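Local structure of enolase from the environmental genome shotgun sequencing of the Sargasso Sea (2QGY) at residues Glu239-Phe244 and Ala268-Asn273. The protein is of unknown function but binds magnesium and probably acts on a carboxylate substrate, as other members of the enolase superfamily do. Sequence-based numbering, arbitrary orientation.
Sequences EIKNTF and AADIFN
K241, near the C-terminal end of helix 234-243, reaches across to D270, and the two side chains approach from opposite directions to form a salt bridge. NZ of K241 donates to OD1 of D270 at 2.9 Å, meeting the carboxylate on its syn side but 30° out of its plane. The lysine leaves its helix with CG anti to the backbone N (chi1 171°) and stays extended through its next two torsions; only at chi4, 59°, does it bend, which turns the ammonium toward the aspartate. A long aliphatic shaft suits this position, since it lies against backbone on the way to its charged partner: CD of K241 lies 3.7 Å from N of A269 and 3.9 Å from C of A268. The methyls of both alanines point away from the helix, and what the lysine meets is the peptide between them. Carbonyl O of A268 is buried here without a polar partner.

The other carboxylate oxygen of D270, OD2, accepts a hydrogen bond from the backbone N of V248. Aspartate is short enough to serve that neighbouring peptide while also facing the lysine, and this second bond probably limits rotation of the carboxylate.

Both segments belong to the barrel domain of the enolase superfamily. Helix 234-243 follows strand 224-226 and precedes strand 248-250, whereas D270 immediately precedes strand 271-272, the next strand after 248-250. The salt bridge thus ties the helix to the start of that later strand, away from the magnesium, which lies about 13 Å from the side chain of A269. Strand 271-272 runs parallel between strands 248-250 and 298-299, while A268 packs on L263 of helix 257-265.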
loop_
_atom_site.group_PDB
_atom_site.type_symbol
_atom_site.label_atom_id
_atom_site.label_comp_id
_atom_site.label_asym_id
_atom_site.label_seq_id
_atom_site.Cartn_x
_atom_site.Cartn_y
_atom_site.Cartn_z
ATOM N N GLU A 239 18.914 -4.720 -13.990
ATOM C CA GLU A 239 19.867 -4.060 -14.883
ATOM C C GLU A 239 21.054 -3.448 -14.096
ATOM O O GLU A 239 22.221 -3.638 -14.458
ATOM C CB GLU A 239 19.154 -3.013 -15.715
ATOM C CG GLU A 239 20.095 -2.074 -16.438
ATOM C CD GLU A 239 19.365 -1.184 -17.396
ATOM O OE1 GLU A 239 18.249 -1.578 -17.818
ATOM O OE2 GLU A 239 19.922 -0.115 -17.739
ATOM N N ILE A 240 20.752 -2.739 -13.016
ATOM C CA ILE A 240 21.792 -2.169 -12.143
ATOM C C ILE A 240 22.666 -3.221 -11.512
ATOM O O ILE A 240 23.904 -3.110 -11.542
ATOM C CB ILE A 240 21.201 -1.290 -10.996
ATOM C CG1 ILE A 240 20.612 0.010 -11.558
ATOM C CG2 ILE A 240 22.287 -1.011 -9.910
ATOM C CD1 ILE A 240 21.624 1.058 -12.005
ATOM N N LYS A 241 22.043 -4.234 -10.921
ATOM C CA LYS A 241 22.807 -5.282 -10.238
ATOM C C LYS A 241 23.745 -5.971 -11.223
ATOM O O LYS A 241 24.867 -6.338 -10.854
ATOM C CB LYS A 241 21.869 -6.302 -9.591
ATOM C CG LYS A 241 22.557 -7.531 -9.054
ATOM C CD LYS A 241 21.628 -8.356 -8.192
ATOM C CE LYS A 241 22.022 -9.836 -8.174
ATOM N NZ LYS A 241 23.371 -10.134 -7.674
ATOM N N ASN A 242 23.296 -6.105 -12.467
ATOM C CA ASN A 242 24.052 -6.813 -13.513
ATOM C C ASN A 242 25.187 -5.980 -14.104
ATOM O O ASN A 242 26.138 -6.537 -14.675
ATOM C CB ASN A 242 23.118 -7.275 -14.649
ATOM C CG ASN A 242 22.086 -8.348 -14.196
ATOM O OD1 ASN A 242 22.228 -8.986 -13.138
ATOM N ND2 ASN A 242 21.051 -8.543 -15.009
ATOM N N THR A 243 25.084 -4.668 -13.967
ATOM C CA THR A 243 26.009 -3.719 -14.575
ATOM C C THR A 243 27.176 -3.426 -13.661
ATOM O O THR A 243 28.306 -3.248 -14.133
ATOM C CB THR A 243 25.277 -2.434 -14.992
ATOM O OG1 THR A 243 24.228 -2.791 -15.894
ATOM C CG2 THR A 243 26.217 -1.413 -15.700
ATOM N N PHE A 244 26.921 -3.421 -12.352
ATOM C CA PHE A 244 27.944 -3.014 -11.387
ATOM C C PHE A 244 28.320 -4.140 -10.427
ATOM O O PHE A 244 27.521 -5.037 -10.168
ATOM C CB PHE A 244 27.466 -1.762 -10.638
ATOM C CG PHE A 244 27.212 -0.583 -11.532
ATOM C CD1 PHE A 244 28.270 0.214 -11.973
ATOM C CD2 PHE A 244 25.926 -0.278 -11.968
ATOM C CE1 PHE A 244 28.042 1.319 -12.813
ATOM C CE2 PHE A 244 25.693 0.810 -12.800
ATOM C CZ PHE A 244 26.766 1.613 -13.235
ATOM N N ALA A 268 17.145 -9.987 -8.267
ATOM C CA ALA A 268 17.122 -8.548 -8.458
ATOM C C ALA A 268 17.897 -7.747 -7.404
ATOM O O ALA A 268 18.073 -6.531 -7.544
ATOM C CB ALA A 268 15.665 -8.042 -8.569
ATOM N N ALA A 269 18.390 -8.417 -6.383
ATOM C CA ALA A 269 19.074 -7.740 -5.288
ATOM C C ALA A 269 19.938 -8.692 -4.499
ATOM O O ALA A 269 19.773 -9.903 -4.557
ATOM C CB ALA A 269 18.065 -7.037 -4.360
ATOM N N ASP A 270 20.865 -8.116 -3.749
ATOM C CA ASP A 270 21.796 -8.879 -2.927
ATOM C C ASP A 270 21.344 -8.906 -1.458
ATOM O O ASP A 270 21.655 -9.848 -0.714
ATOM C CB ASP A 270 23.172 -8.216 -3.047
ATOM C CG ASP A 270 23.684 -8.231 -4.492
ATOM O OD1 ASP A 270 23.956 -9.348 -4.947
ATOM O OD2 ASP A 270 23.775 -7.185 -5.186
ATOM N N ILE A 271 20.626 -7.858 -1.054
ATOM C CA ILE A 271 20.196 -7.682 0.346
ATOM C C ILE A 271 18.802 -7.064 0.306
ATOM O O ILE A 271 18.543 -6.180 -0.486
ATOM C CB ILE A 271 21.150 -6.691 1.101
ATOM C CG1 ILE A 271 22.604 -7.208 1.118
ATOM C CG2 ILE A 271 20.634 -6.400 2.554
ATOM C CD1 ILE A 271 23.657 -6.132 1.505
ATOM N N PHE A 272 17.898 -7.514 1.167
ATOM C CA PHE A 272 16.605 -6.855 1.272
ATOM C C PHE A 272 16.561 -6.039 2.572
ATOM O O PHE A 272 17.072 -6.493 3.586
ATOM C CB PHE A 272 15.481 -7.890 1.370
ATOM C CG PHE A 272 15.333 -8.784 0.158
ATOM C CD1 PHE A 272 15.714 -8.355 -1.122
ATOM C CD2 PHE A 272 14.795 -10.058 0.306
ATOM C CE1 PHE A 272 15.527 -9.213 -2.242
ATOM C CE2 PHE A 272 14.604 -10.904 -0.821
ATOM C CZ PHE A 272 14.966 -10.465 -2.068
ATOM N N ASN A 273 15.937 -4.860 2.553
ATOM C CA ASN A 273 15.830 -4.055 3.763
ATOM C C ASN A 273 14.363 -3.628 4.034
ATOM O O ASN A 273 14.095 -2.462 4.214
ATOM C CB ASN A 273 16.800 -2.851 3.718
ATOM C CG ASN A 273 16.383 -1.790 2.690
ATOM O OD1 ASN A 273 15.734 -2.099 1.690
ATOM N ND2 ASN A 273 16.708 -0.522 2.968
#